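Local coordinates for protein aspartate-semialdehyde dehydrogenase (Vibrio cholerae, PDB 2R00) that catalyses the NADPH-dependent reductive dephosphorylation of L-aspartyl-4-phosphate to L-aspartate-semialdehyde, an early step toward lysine, methionine and threonine, at residues T133-Y144 with M216-D226. Residues are numbered along the deposited sequence; the frame is centred on the assembly and turned at random.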
loop_
_atom_site.group_PDB
_atom_site.type_symbol
_atom_site.label_atom_id
_atom_site.label_comp_id
_atom_site.label_asym_id
_atom_site.label_seq_id
_atom_site.Cartn_x
_atom_site.Cartn_y
_atom_site.Cartn_z
ATOM N N THR A 133 -3.214 11.466 -9.629
ATOM C CA THR A 133 -2.543 12.737 -9.344
ATOM C C THR A 133 -3.528 13.762 -8.778
ATOM O O THR A 133 -3.196 14.491 -7.848
ATOM C CB THR A 133 -1.887 13.325 -10.611
ATOM O OG1 THR A 133 -1.088 12.321 -11.243
ATOM C CG2 THR A 133 -1.018 14.529 -10.257
ATOM N N ILE A 134 -4.727 13.820 -9.351
ATOM C CA ILE A 134 -5.802 14.664 -8.812
ATOM C C ILE A 134 -6.049 14.355 -7.324
ATOM O O ILE A 134 -5.947 15.245 -6.476
ATOM C CB ILE A 134 -7.113 14.506 -9.615
ATOM C CG1 ILE A 134 -6.912 14.952 -11.071
ATOM C CG2 ILE A 134 -8.263 15.308 -8.946
ATOM C CD1 ILE A 134 -8.075 14.586 -12.003
ATOM N N GLN A 135 -6.338 13.093 -7.022
ATOM C CA GLN A 135 -6.598 12.620 -5.653
ATOM C C GLN A 135 -5.518 13.092 -4.681
ATOM O O GLN A 135 -5.817 13.688 -3.643
ATOM C CB GLN A 135 -6.568 11.091 -5.622
ATOM C CG GLN A 135 -7.875 10.344 -5.804
ATOM C CD GLN A 135 -7.648 8.835 -5.915
ATOM O OE1 GLN A 135 -7.898 8.248 -6.972
ATOM N NE2 GLN A 135 -7.144 8.202 -4.836
ATOM N N MET A 136 -4.261 12.806 -5.026
ATOM C CA MET A 136 -3.129 13.081 -4.146
ATOM C C MET A 136 -2.920 14.581 -3.932
ATOM O O MET A 136 -2.669 15.031 -2.808
ATOM C CB MET A 136 -1.842 12.430 -4.694
ATOM C CG MET A 136 -0.617 12.629 -3.793
ATOM S SD MET A 136 0.895 11.830 -4.368
ATOM C CE MET A 136 1.346 12.829 -5.782
ATOM N N LEU A 137 -3.011 15.341 -5.017
ATOM C CA LEU A 137 -2.746 16.776 -4.982
ATOM C C LEU A 137 -3.791 17.571 -4.196
ATOM O O LEU A 137 -3.458 18.547 -3.512
ATOM C CB LEU A 137 -2.609 17.318 -6.405
ATOM C CG LEU A 137 -1.148 17.342 -6.868
ATOM C CD1 LEU A 137 -1.040 17.141 -8.322
ATOM C CD2 LEU A 137 -0.494 18.658 -6.491
ATOM N N VAL A 138 -5.049 17.164 -4.304
ATOM C CA VAL A 138 -6.103 17.737 -3.472
ATOM C C VAL A 138 -5.772 17.525 -1.987
ATOM O O VAL A 138 -5.782 18.473 -1.198
ATOM C CB VAL A 138 -7.489 17.189 -3.857
ATOM C CG1 VAL A 138 -8.526 17.542 -2.802
ATOM C CG2 VAL A 138 -7.921 17.775 -5.212
ATOM N N ALA A 139 -5.454 16.287 -1.620
ATOM C CA ALA A 139 -5.118 15.941 -0.237
ATOM C C ALA A 139 -3.863 16.622 0.306
ATOM O O ALA A 139 -3.820 16.972 1.477
ATOM C CB ALA A 139 -5.016 14.414 -0.073
ATOM N N LEU A 140 -2.847 16.805 -0.534
ATOM C CA LEU A 140 -1.541 17.309 -0.088
ATOM C C LEU A 140 -1.402 18.827 -0.051
ATOM O O LEU A 140 -0.598 19.360 0.714
ATOM C CB LEU A 140 -0.422 16.731 -0.959
ATOM C CG LEU A 140 0.403 15.545 -0.445
ATOM C CD1 LEU A 140 -0.377 14.612 0.440
ATOM C CD2 LEU A 140 1.061 14.794 -1.594
ATOM N N LYS A 141 -2.167 19.513 -0.894
ATOM C CA LYS A 141 -2.054 20.967 -1.019
ATOM C C LYS A 141 -2.112 21.751 0.309
ATOM O O LYS A 141 -1.256 22.617 0.525
ATOM C CB LYS A 141 -3.054 21.518 -2.053
ATOM C CG LYS A 141 -2.859 23.001 -2.425
ATOM C CD LYS A 141 -1.411 23.334 -2.781
ATOM C CE LYS A 141 -1.308 24.676 -3.510
ATOM N NZ LYS A 141 -2.222 25.709 -2.956
ATOM N N PRO A 142 -3.097 21.460 1.196
ATOM C CA PRO A 142 -3.104 22.132 2.510
ATOM C C PRO A 142 -1.833 21.901 3.334
ATOM O O PRO A 142 -1.391 22.805 4.039
ATOM C CB PRO A 142 -4.314 21.501 3.220
ATOM C CG PRO A 142 -5.185 21.010 2.102
ATOM C CD PRO A 142 -4.241 20.540 1.061
ATOM N N ILE A 143 -1.267 20.698 3.263
ATOM C CA ILE A 143 0.011 20.407 3.925
ATOM C C ILE A 143 1.163 21.175 3.264
ATOM O O ILE A 143 1.994 21.774 3.950
ATOM C CB ILE A 143 0.316 18.885 3.951
ATOM C CG1 ILE A 143 -0.837 18.129 4.634
ATOM C CG2 ILE A 143 1.660 18.623 4.632
ATOM C CD1 ILE A 143 -0.896 16.604 4.339
ATOM N N TYR A 144 1.202 21.163 1.934
ATOM C CA TYR A 144 2.202 21.912 1.183
ATOM C C TYR A 144 2.200 23.386 1.606
ATOM O O TYR A 144 3.242 23.938 1.972
ATOM C CB TYR A 144 1.929 21.797 -0.319
ATOM C CG TYR A 144 2.969 22.466 -1.189
ATOM C CD1 TYR A 144 4.199 21.863 -1.413
ATOM C CD2 TYR A 144 2.710 23.694 -1.805
ATOM C CE1 TYR A 144 5.157 22.465 -2.214
ATOM C CE2 TYR A 144 3.662 24.305 -2.611
ATOM C CZ TYR A 144 4.888 23.681 -2.810
ATOM O OH TYR A 144 5.854 24.265 -3.607
ATOM N N MET A 216 3.678 10.239 -13.111
ATOM C CA MET A 216 3.155 10.796 -11.869
ATOM C C MET A 216 4.098 11.843 -11.272
ATOM O O MET A 216 3.656 12.895 -10.809
ATOM C CB MET A 216 2.874 9.673 -10.873
ATOM C CG MET A 216 2.163 10.102 -9.606
ATOM S SD MET A 216 1.252 8.745 -8.796
ATOM C CE MET A 216 0.107 9.740 -7.850
ATOM N N VAL A 217 5.399 11.563 -11.305
ATOM C CA VAL A 217 6.397 12.526 -10.872
ATOM C C VAL A 217 6.239 13.826 -11.641
ATOM O O VAL A 217 6.163 14.892 -11.053
ATOM C CB VAL A 217 7.836 11.998 -11.104
ATOM C CG1 VAL A 217 8.858 13.073 -10.741
ATOM C CG2 VAL A 217 8.092 10.720 -10.308
ATOM N N TRP A 218 6.186 13.717 -12.965
ATOM C CA TRP A 218 6.161 14.882 -13.839
ATOM C C TRP A 218 4.861 15.670 -13.701
ATOM O O TRP A 218 4.886 16.907 -13.675
ATOM C CB TRP A 218 6.408 14.467 -15.296
ATOM C CG TRP A 218 7.759 13.820 -15.507
ATOM C CD1 TRP A 218 8.931 14.118 -14.846
ATOM C CD2 TRP A 218 8.083 12.793 -16.453
ATOM N NE1 TRP A 218 9.955 13.318 -15.314
ATOM C CE2 TRP A 218 9.467 12.509 -16.309
ATOM C CE3 TRP A 218 7.344 12.088 -17.418
ATOM C CZ2 TRP A 218 10.119 11.543 -17.079
ATOM C CZ3 TRP A 218 8.001 11.116 -18.187
ATOM C CH2 TRP A 218 9.371 10.854 -18.005
ATOM N N GLU A 219 3.736 14.961 -13.596
ATOM C CA GLU A 219 2.453 15.615 -13.301
ATOM C C GLU A 219 2.470 16.360 -11.960
ATOM O O GLU A 219 2.025 17.495 -11.883
ATOM C CB GLU A 219 1.292 14.613 -13.356
ATOM C CG GLU A 219 1.009 14.069 -14.764
ATOM C CD GLU A 219 -0.256 13.218 -14.845
ATOM O OE1 GLU A 219 -1.240 13.526 -14.152
ATOM O OE2 GLU A 219 -0.274 12.247 -15.639
ATOM N N THR A 220 2.985 15.715 -10.917
ATOM C CA THR A 220 3.026 16.286 -9.561
ATOM C C THR A 220 3.873 17.560 -9.477
ATOM O O THR A 220 3.446 18.572 -8.902
ATOM C CB THR A 220 3.527 15.228 -8.544
ATOM O OG1 THR A 220 2.579 14.156 -8.498
ATOM C CG2 THR A 220 3.684 15.811 -7.150
ATOM N N GLN A 221 5.066 17.501 -10.073
ATOM C CA GLN A 221 5.980 18.644 -10.125
ATOM C C GLN A 221 5.427 19.815 -10.941
ATOM O O GLN A 221 5.641 20.980 -10.576
ATOM C CB GLN A 221 7.333 18.206 -10.690
ATOM C CG GLN A 221 8.131 17.308 -9.745
ATOM C CD GLN A 221 9.435 16.822 -10.353
ATOM O OE1 GLN A 221 9.603 16.805 -11.579
ATOM N NE2 GLN A 221 10.360 16.405 -9.499
ATOM N N LYS A 222 4.752 19.501 -12.050
ATOM C CA LYS A 222 4.089 20.507 -12.885
ATOM C C LYS A 222 2.962 21.223 -12.135
ATOM O O LYS A 222 2.905 22.456 -12.123
ATOM C CB LYS A 222 3.538 19.880 -14.171
ATOM C CG LYS A 222 2.934 20.869 -15.161
ATOM C CD LYS A 222 2.759 20.247 -16.547
ATOM C CE LYS A 222 2.356 21.279 -17.611
ATOM N NZ LYS A 222 2.400 20.680 -19.004
ATOM N N ILE A 223 2.065 20.459 -11.525
ATOM C CA ILE A 223 0.908 21.042 -10.839
ATOM C C ILE A 223 1.347 21.924 -9.662
ATOM O O ILE A 223 0.859 23.043 -9.518
ATOM C CB ILE A 223 -0.130 19.973 -10.435
ATOM C CG1 ILE A 223 -0.740 19.356 -11.699
ATOM C CG2 ILE A 223 -1.248 20.579 -9.566
ATOM C CD1 ILE A 223 -1.366 17.963 -11.511
ATOM N N PHE A 224 2.289 21.435 -8.859
ATOM C CA PHE A 224 2.872 22.239 -7.774
ATOM C C PHE A 224 3.740 23.373 -8.313
ATOM O O PHE A 224 4.085 24.304 -7.576
ATOM C CB PHE A 224 3.731 21.371 -6.840
ATOM C CG PHE A 224 2.952 20.639 -5.752
ATOM C CD1 PHE A 224 1.970 21.287 -5.007
ATOM C CD2 PHE A 224 3.250 19.313 -5.444
ATOM C CE1 PHE A 224 1.272 20.615 -3.982
ATOM C CE2 PHE A 224 2.558 18.633 -4.420
ATOM C CZ PHE A 224 1.567 19.292 -3.692
ATOM N N ASN A 225 4.104 23.276 -9.593
ATOM C CA ASN A 225 5.057 24.184 -10.234
ATOM C C ASN A 225 6.358 24.288 -9.434
ATOM O O ASN A 225 6.870 25.383 -9.174
ATOM C CB ASN A 225 4.431 25.567 -10.479
ATOM C CG ASN A 225 5.248 26.410 -11.437
ATOM O OD1 ASN A 225 5.904 25.888 -12.349
ATOM N ND2 ASN A 225 5.226 27.721 -11.231
ATOM N N ASP A 226 6.888 23.132 -9.041
ATOM C CA ASP A 226 8.002 23.091 -8.113
ATOM C C ASP A 226 8.920 21.915 -8.453
ATOM O O ASP A 226 8.718 20.798 -7.963
ATOM C CB ASP A 226 7.462 23.018 -6.679
ATOM C CG ASP A 226 8.556 23.068 -5.618
ATOM O OD1 ASP A 226 8.198 23.185 -4.418
ATOM O OD2 ASP A 226 9.754 22.974 -5.963
#
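Phe224 lies between Leu137 and Tyr144, its ring packed on both faces. Leu137 CD2 sits over the centre of one face, a CH-pi contact 3.5 Å from the Phe224 ring centroid; across the opposite face the Tyr144 ring makes a displaced face-to-face stack, its CD1 toward the rim, centroids 4.5 Å apart and planes tilted 22° to each other. Lys141 CD and Leu140 CB close in at the edge. A flat, apolar ring suits this slot, and tyrosine suits its neighbour because the stack leaves its hydroxyl at the rim: CG anti to the backbone N (chi1 -176°) carries the ring across to Phe224, and Tyr144 OH runs on to donate 2.7 Å to Asp226 OD1, on the anti side of the carboxylate. Ser228 OG binds OD2, so each carboxylate oxygen has a hydroxyl partner.

The other branch of Leu137, CD1, presses on Ile223 CD1 at 3.3 Å, closer than usual van der Waals contact. Thr133, small and two-faced, is a knob among Met216, Glu219, Thr220 and Ile223. Its CG2 faces Ile223, while OG1 donates 3.2 Å to Glu219 OE1 from above the carboxylate plane. Glu219 OE1 also accepts from Asn130 N, and its OE2 makes a weak, long ion pair with Arg100, a predicted phosphate ligand. Beside this knob the flexible Met136 and Met216 meet CE to CE, and Thr220 OG1 donates to Met216 O, which also accepts Thr220 N from the opposite face of its plane.

The axes of 133-144 and 216-223 approach to 10.5 Å and cross at -40°. Asn225, with positive phi, is C-prime of the Schellman motif ending helix 211-223. Helix 131-147 begins at catalytic Cys131 and lies with Met136 and Leu140 on strands 149-159 and 244-252: helix-helix packing over the dimerisation domain's mixed sheet, reaching the active site at its Thr133 end.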